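Local coordinates for protein FMN-dependent NADH:quinone oxidoreductase 1 (Bacillus anthracis, PDB 3U7I) that probably uses FMN and NADH to reduce electrophilic quinones and to cleave the azo bond of aromatic azo compounds, at residues Lys28-Ser33 with Arg143-Gln148. Residues are numbered along the deposited sequence; the frame is centred on the assembly and turned at random.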
loop_
_atom_site.group_PDB
_atom_site.type_symbol
_atom_site.label_atom_id
_atom_site.label_comp_id
_atom_site.label_asym_id
_atom_site.label_seq_id
_atom_site.Cartn_x
_atom_site.Cartn_y
_atom_site.Cartn_z
ATOM N N LYS C 28 22.714 -0.793 6.354
ATOM C CA LYS C 28 24.116 -1.086 6.070
ATOM C C LYS C 28 24.884 -1.403 7.359
ATOM O O LYS C 28 25.771 -2.264 7.382
ATOM C CB LYS C 28 24.760 0.069 5.303
ATOM C CG LYS C 28 24.238 0.225 3.877
ATOM C CD LYS C 28 24.320 1.688 3.423
ATOM C CE LYS C 28 25.098 1.842 2.125
ATOM N NZ LYS C 28 26.502 1.352 2.279
ATOM N N HIS C 29 24.519 -0.721 8.438
ATOM C CA HIS C 29 25.080 -1.021 9.749
ATOM C C HIS C 29 24.664 -2.432 10.175
ATOM O O HIS C 29 25.499 -3.212 10.641
ATOM C CB HIS C 29 24.625 0.010 10.780
ATOM C CG HIS C 29 25.378 -0.053 12.074
ATOM N ND1 HIS C 29 26.643 0.473 12.225
ATOM C CD2 HIS C 29 25.043 -0.582 13.276
ATOM C CE1 HIS C 29 27.055 0.269 13.465
ATOM N NE2 HIS C 29 26.105 -0.375 14.121
ATOM N N PHE C 30 23.377 -2.752 10.008
ATOM C CA PHE C 30 22.886 -4.104 10.260
ATOM C C PHE C 30 23.676 -5.149 9.462
ATOM O O PHE C 30 24.136 -6.149 10.023
ATOM C CB PHE C 30 21.385 -4.244 9.949
ATOM C CG PHE C 30 20.916 -5.681 9.886
ATOM C CD1 PHE C 30 20.636 -6.389 11.049
ATOM C CD2 PHE C 30 20.793 -6.335 8.667
ATOM C CE1 PHE C 30 20.223 -7.719 10.992
ATOM C CE2 PHE C 30 20.391 -7.664 8.604
ATOM C CZ PHE C 30 20.101 -8.355 9.768
ATOM N N LEU C 31 23.831 -4.915 8.160
ATOM C CA LEU C 31 24.425 -5.918 7.281
ATOM C C LEU C 31 25.883 -6.205 7.630
ATOM O O LEU C 31 26.325 -7.359 7.603
ATOM C CB LEU C 31 24.286 -5.508 5.813
ATOM C CG LEU C 31 24.625 -6.598 4.786
ATOM C CD1 LEU C 31 23.673 -7.782 4.906
ATOM C CD2 LEU C 31 24.608 -6.032 3.372
ATOM N N GLU C 32 26.625 -5.154 7.960
ATOM C CA GLU C 32 28.013 -5.298 8.391
ATOM C C GLU C 32 28.092 -6.142 9.660
ATOM O O GLU C 32 28.891 -7.075 9.760
ATOM C CB GLU C 32 28.631 -3.922 8.629
ATOM C CG GLU C 32 30.099 -3.955 9.025
ATOM C CD GLU C 32 30.678 -2.566 9.265
ATOM O OE1 GLU C 32 29.970 -1.561 9.023
ATOM O OE2 GLU C 32 31.849 -2.483 9.697
ATOM N N SER C 33 27.241 -5.808 10.624
ATOM C CA SER C 33 27.145 -6.534 11.888
ATOM C C SER C 33 26.718 -8.005 11.698
ATOM O O SER C 33 27.331 -8.927 12.260
ATOM C CB SER C 33 26.168 -5.800 12.816
ATOM O OG SER C 33 26.081 -6.422 14.083
ATOM N N ARG C 143 12.210 -16.052 9.823
ATOM C CA ARG C 143 12.336 -14.833 10.617
ATOM C C ARG C 143 12.265 -13.582 9.747
ATOM O O ARG C 143 12.726 -13.566 8.607
ATOM C CB ARG C 143 13.642 -14.822 11.419
ATOM C CG ARG C 143 13.870 -16.028 12.297
ATOM C CD ARG C 143 14.700 -17.111 11.581
ATOM N NE ARG C 143 15.978 -16.595 11.087
ATOM C CZ ARG C 143 17.102 -16.557 11.800
ATOM N NH1 ARG C 143 17.121 -17.004 13.053
ATOM N NH2 ARG C 143 18.213 -16.067 11.261
HETATM N N MSE C 144 11.703 -12.522 10.309
HETATM C CA MSE C 144 11.566 -11.266 9.583
HETATM C C MSE C 144 12.009 -10.089 10.445
HETATM O O MSE C 144 11.645 -9.983 11.618
HETATM C CB MSE C 144 10.120 -11.064 9.102
HETATM C CG MSE C 144 9.772 -9.620 8.718
HETATM SE SE MSE C 144 10.480 -8.963 6.995
HETATM C CE MSE C 144 9.515 -10.157 5.780
ATOM N N LEU C 145 12.810 -9.214 9.845
ATOM C CA LEU C 145 13.223 -7.963 10.468
ATOM C C LEU C 145 12.832 -6.826 9.543
ATOM O O LEU C 145 13.146 -6.847 8.353
ATOM C CB LEU C 145 14.731 -7.938 10.714
ATOM C CG LEU C 145 15.295 -6.629 11.273
ATOM C CD1 LEU C 145 14.892 -6.431 12.739
ATOM C CD2 LEU C 145 16.815 -6.595 11.113
ATOM N N VAL C 146 12.132 -5.834 10.082
ATOM C CA VAL C 146 11.764 -4.662 9.298
ATOM C C VAL C 146 12.564 -3.457 9.789
ATOM O O VAL C 146 12.618 -3.197 10.992
ATOM C CB VAL C 146 10.253 -4.367 9.409
ATOM C CG1 VAL C 146 9.905 -3.074 8.675
ATOM C CG2 VAL C 146 9.445 -5.530 8.867
ATOM N N ILE C 147 13.213 -2.751 8.868
ATOM C CA ILE C 147 13.945 -1.535 9.206
ATOM C C ILE C 147 13.194 -0.341 8.623
ATOM O O ILE C 147 13.201 -0.119 7.411
ATOM C CB ILE C 147 15.402 -1.569 8.661
ATOM C CG1 ILE C 147 16.213 -2.648 9.393
ATOM C CG2 ILE C 147 16.065 -0.205 8.819
ATOM C CD1 ILE C 147 17.586 -2.894 8.798
ATOM N N GLN C 148 12.568 0.446 9.490
ATOM C CA GLN C 148 11.714 1.556 9.046
ATOM C C GLN C 148 12.168 2.917 9.558
ATOM O O GLN C 148 12.283 3.120 10.768
ATOM C CB GLN C 148 10.259 1.308 9.483
ATOM C CG GLN C 148 9.274 2.446 9.179
ATOM C CD GLN C 148 7.855 2.123 9.644
ATOM O OE1 GLN C 148 7.061 1.542 8.893
ATOM N NE2 GLN C 148 7.531 2.487 10.886
#
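In this flavodoxin-like fold, helix 22-37, the one that follows the first strand, lies against one face of the parallel sheet, and the contact is where its Phe30 meets Leu145 and Ile147 of strand 143-149. The closest CA atoms of the two segments, those of Phe30 and Ile147, are 9.4 Å apart, so side chains alone bridge the two layers. The three residues are buried, and the join is entirely apolar.

Phe30 supplies the whole helix side of the contact. Its ring leaves the backbone anti to the N (chi1 167°), which carries it out from the helix toward the strand. Leu145 and Ile147 are two apart on the strand, so both point to the helix while Val146 between them turns to the other face, where it touches Leu102. Around the pair, Phe30 also packs on Val99 of the neighbouring strand 97-103 and on Val206 and Leu213 of helix 195-214, which places its ring in the core between sheet and both helices. Ile147 leads toward the cofactor end: its side chain and that of Ser23, a predicted FMN-binding residue, come to about 4 Å of each other. Ile147 was modelled in two conformers; in one of them it brings CD1 obliquely up to the base of the Phe30 side chain, 4.2 Å from Phe30 CB, so this touch is less certain than the next.

Leu145 comes up from the sheet in the opposite direction to Phe30 and lays a single methyl, CD2, over one face of the ring. That methyl is 3.9 Å from the ring centroid and 25° off the normal, a CH-pi contact shifted from the centre toward the rim. The shift is toward the CD1-CE1 side: Leu145 CD2 is 3.8 Å from Phe30 CD1 and 3.6 Å from Phe30 CE1.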